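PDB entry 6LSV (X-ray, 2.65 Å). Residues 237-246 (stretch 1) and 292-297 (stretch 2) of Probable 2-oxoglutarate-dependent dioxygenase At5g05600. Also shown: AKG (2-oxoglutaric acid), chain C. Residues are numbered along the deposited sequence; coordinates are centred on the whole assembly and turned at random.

Stretch 1 237-246: LPDDQVFGLQ
Stretch 2 (292-297) KERVSL

This contact illustrates how a short antiparallel β pairing, extended by a loop that wraps an arginine, can hold a ligand-binding side chain in place. Leu237 (phi/psi -106/92, chi1 t, chi2 p) and Leu297 (-117/121, chi1 m, chi2 p) form the hydrogen-bonded pair, CA to CA 5.0 Å: Leu237 N donates to Leu297 O at 2.8 Å, and Leu297 N to Leu237 O at 3.0 Å. Their side chains share one sheet face, Leu237 CB to Leu297 CB 4.1 Å.

Beyond Pro238 (phi/psi -75/162) the loop substitutes a side chain for backbone pairing. Asp239, chi1 t, accepts Val295 N at OD2 (2.7 Å), while its OD1 takes Gln241 N (3.0 Å) and Val242 N (3.1 Å), so one carboxylate bonds both its own loop and the strand.

The Arg294 backbone is extended (-145/153); its side chain is m, t, p with chi4 -106°. Arg294 NE donates to Val242 O at 2.8 Å; Asp239 CB covers one guanidinium face, and Gly244 N and Leu245 N the opposite one. At Gly244 (178/-29) an ideal CB would clash, 2.6 Å from Arg294 CD. Arg294 grips the C5 carboxylate of 2-oxoglutarate end-on: NH1 to AKG O4 2.9 Å, NH2 to AKG O3 2.8 Å. Ser296 OG, chi1 m, lies 2.9 Å from AKG O4.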

# COMPACT_ATOMS: atom_id res chain seq x y z
N LEU A 237 8.08 -0.88 -1.40
CA LEU A 237 9.29 -1.10 -2.17
C LEU A 237 8.94 -0.91 -3.64
O LEU A 237 8.51 -1.86 -4.31
CB LEU A 237 9.88 -2.49 -1.93
CG LEU A 237 11.19 -2.77 -2.68
CD1 LEU A 237 12.17 -1.62 -2.50
CD2 LEU A 237 11.82 -4.08 -2.21
N PRO A 238 9.08 0.29 -4.18
CA PRO A 238 8.71 0.52 -5.58
C PRO A 238 9.74 -0.08 -6.52
O PRO A 238 10.88 -0.36 -6.15
CB PRO A 238 8.67 2.04 -5.70
CG PRO A 238 9.59 2.53 -4.64
CD PRO A 238 9.59 1.51 -3.53
N ASP A 239 9.32 -0.26 -7.77
CA ASP A 239 10.17 -0.87 -8.78
C ASP A 239 11.47 -0.08 -8.92
O ASP A 239 11.45 1.12 -9.18
CB ASP A 239 9.43 -0.94 -10.11
CG ASP A 239 10.13 -1.84 -11.12
OD1 ASP A 239 11.15 -1.40 -11.69
OD2 ASP A 239 9.67 -2.99 -11.32
N ASP A 240 12.59 -0.77 -8.73
CA ASP A 240 13.90 -0.13 -8.69
C ASP A 240 14.37 0.40 -10.03
O ASP A 240 15.44 1.01 -10.08
CB ASP A 240 14.94 -1.12 -8.16
CG ASP A 240 15.34 -2.15 -9.20
OD1 ASP A 240 14.44 -2.78 -9.80
OD2 ASP A 240 16.56 -2.32 -9.42
N GLN A 241 13.62 0.19 -11.12
CA GLN A 241 14.11 0.57 -12.44
C GLN A 241 13.14 1.47 -13.20
O GLN A 241 13.57 2.27 -14.03
CB GLN A 241 14.40 -0.69 -13.28
CG GLN A 241 15.57 -1.52 -12.80
CD GLN A 241 16.91 -0.83 -13.00
OE1 GLN A 241 17.49 -0.28 -12.06
NE2 GLN A 241 17.42 -0.86 -14.23
N VAL A 242 11.85 1.34 -12.93
CA VAL A 242 10.82 1.96 -13.77
C VAL A 242 9.97 2.89 -12.93
O VAL A 242 9.44 2.48 -11.88
CB VAL A 242 9.94 0.90 -14.46
CG1 VAL A 242 9.22 1.50 -15.65
CG2 VAL A 242 10.79 -0.29 -14.89
N PHE A 243 9.82 4.13 -13.38
CA PHE A 243 8.98 5.09 -12.67
C PHE A 243 7.51 4.78 -12.93
O PHE A 243 7.14 4.20 -13.95
CB PHE A 243 9.31 6.52 -13.11
CG PHE A 243 10.78 6.88 -13.01
CD1 PHE A 243 11.59 6.31 -12.05
CD2 PHE A 243 11.33 7.80 -13.89
CE1 PHE A 243 12.93 6.64 -11.96
CE2 PHE A 243 12.68 8.14 -13.81
CZ PHE A 243 13.47 7.56 -12.84
N GLY A 244 6.66 5.17 -11.97
CA GLY A 244 5.24 4.95 -12.12
C GLY A 244 4.44 5.40 -10.91
O GLY A 244 3.27 5.78 -11.04
N LEU A 245 5.05 5.35 -9.73
CA LEU A 245 4.37 5.78 -8.52
C LEU A 245 4.24 7.29 -8.49
O LEU A 245 5.21 8.02 -8.74
CB LEU A 245 5.12 5.28 -7.29
CG LEU A 245 4.66 5.88 -5.96
CD1 LEU A 245 3.34 5.27 -5.53
CD2 LEU A 245 5.72 5.67 -4.90
N GLN A 246 3.03 7.78 -8.20
CA GLN A 246 2.76 9.21 -8.14
C GLN A 246 2.00 9.52 -6.86
O GLN A 246 1.05 8.82 -6.51
CB GLN A 246 1.96 9.67 -9.36
CG GLN A 246 2.67 9.49 -10.68
CD GLN A 246 2.06 10.32 -11.79
OE1 GLN A 246 0.84 10.39 -11.92
NE2 GLN A 246 2.91 10.96 -12.59
N LYS A 292 7.75 -0.93 -20.82
CA LYS A 292 8.29 -1.78 -19.77
C LYS A 292 7.24 -1.95 -18.68
O LYS A 292 6.25 -1.21 -18.61
CB LYS A 292 9.62 -1.23 -19.22
CG LYS A 292 10.46 -2.25 -18.43
CD LYS A 292 10.35 -3.68 -18.99
CE LYS A 292 11.24 -4.64 -18.21
NZ LYS A 292 11.31 -4.26 -16.76
N GLU A 293 7.45 -2.96 -17.85
CA GLU A 293 6.56 -3.34 -16.77
C GLU A 293 7.08 -2.73 -15.47
O GLU A 293 8.09 -2.02 -15.44
CB GLU A 293 6.47 -4.86 -16.68
CG GLU A 293 7.84 -5.54 -16.81
CD GLU A 293 7.86 -6.94 -16.25
OE1 GLU A 293 7.28 -7.84 -16.90
OE2 GLU A 293 8.45 -7.15 -15.17
N ARG A 294 6.37 -3.03 -14.38
CA ARG A 294 6.78 -2.62 -13.04
C ARG A 294 6.38 -3.71 -12.06
O ARG A 294 5.43 -4.45 -12.29
CB ARG A 294 6.16 -1.28 -12.62
CG ARG A 294 6.83 -0.05 -13.21
CD ARG A 294 6.28 1.26 -12.62
NE ARG A 294 6.86 1.59 -11.32
CZ ARG A 294 6.23 1.47 -10.16
NH1 ARG A 294 4.98 1.02 -10.11
NH2 ARG A 294 6.85 1.80 -9.03
N VAL A 295 7.13 -3.80 -10.97
CA VAL A 295 6.80 -4.69 -9.86
C VAL A 295 7.06 -3.92 -8.57
O VAL A 295 8.19 -3.47 -8.33
CB VAL A 295 7.61 -6.00 -9.88
CG1 VAL A 295 7.60 -6.64 -8.50
CG2 VAL A 295 7.05 -6.95 -10.92
N SER A 296 6.03 -3.77 -7.74
CA SER A 296 6.16 -3.06 -6.48
C SER A 296 5.56 -3.89 -5.35
O SER A 296 4.60 -4.64 -5.55
CB SER A 296 5.50 -1.69 -6.53
OG SER A 296 5.83 -1.02 -7.73
N LEU A 297 6.14 -3.75 -4.16
CA LEU A 297 5.78 -4.53 -2.99
C LEU A 297 5.23 -3.59 -1.93
O LEU A 297 5.94 -2.68 -1.48
CB LEU A 297 6.97 -5.32 -2.46
CG LEU A 297 7.39 -6.61 -3.19
CD1 LEU A 297 7.96 -6.34 -4.57
CD2 LEU A 297 8.39 -7.38 -2.35
C1 AKG C . 0.14 0.19 -3.39
O1 AKG C . 0.18 0.56 -2.19
O2 AKG C . -0.47 -0.88 -3.68
C2 AKG C . 0.79 1.05 -4.47
O5 AKG C . 0.38 2.15 -4.64
C3 AKG C . 1.94 0.54 -5.34
C4 AKG C . 2.92 1.68 -5.61
C5 AKG C . 3.83 1.37 -6.80
O3 AKG C . 4.99 1.85 -6.88
O4 AKG C . 3.40 0.62 -7.72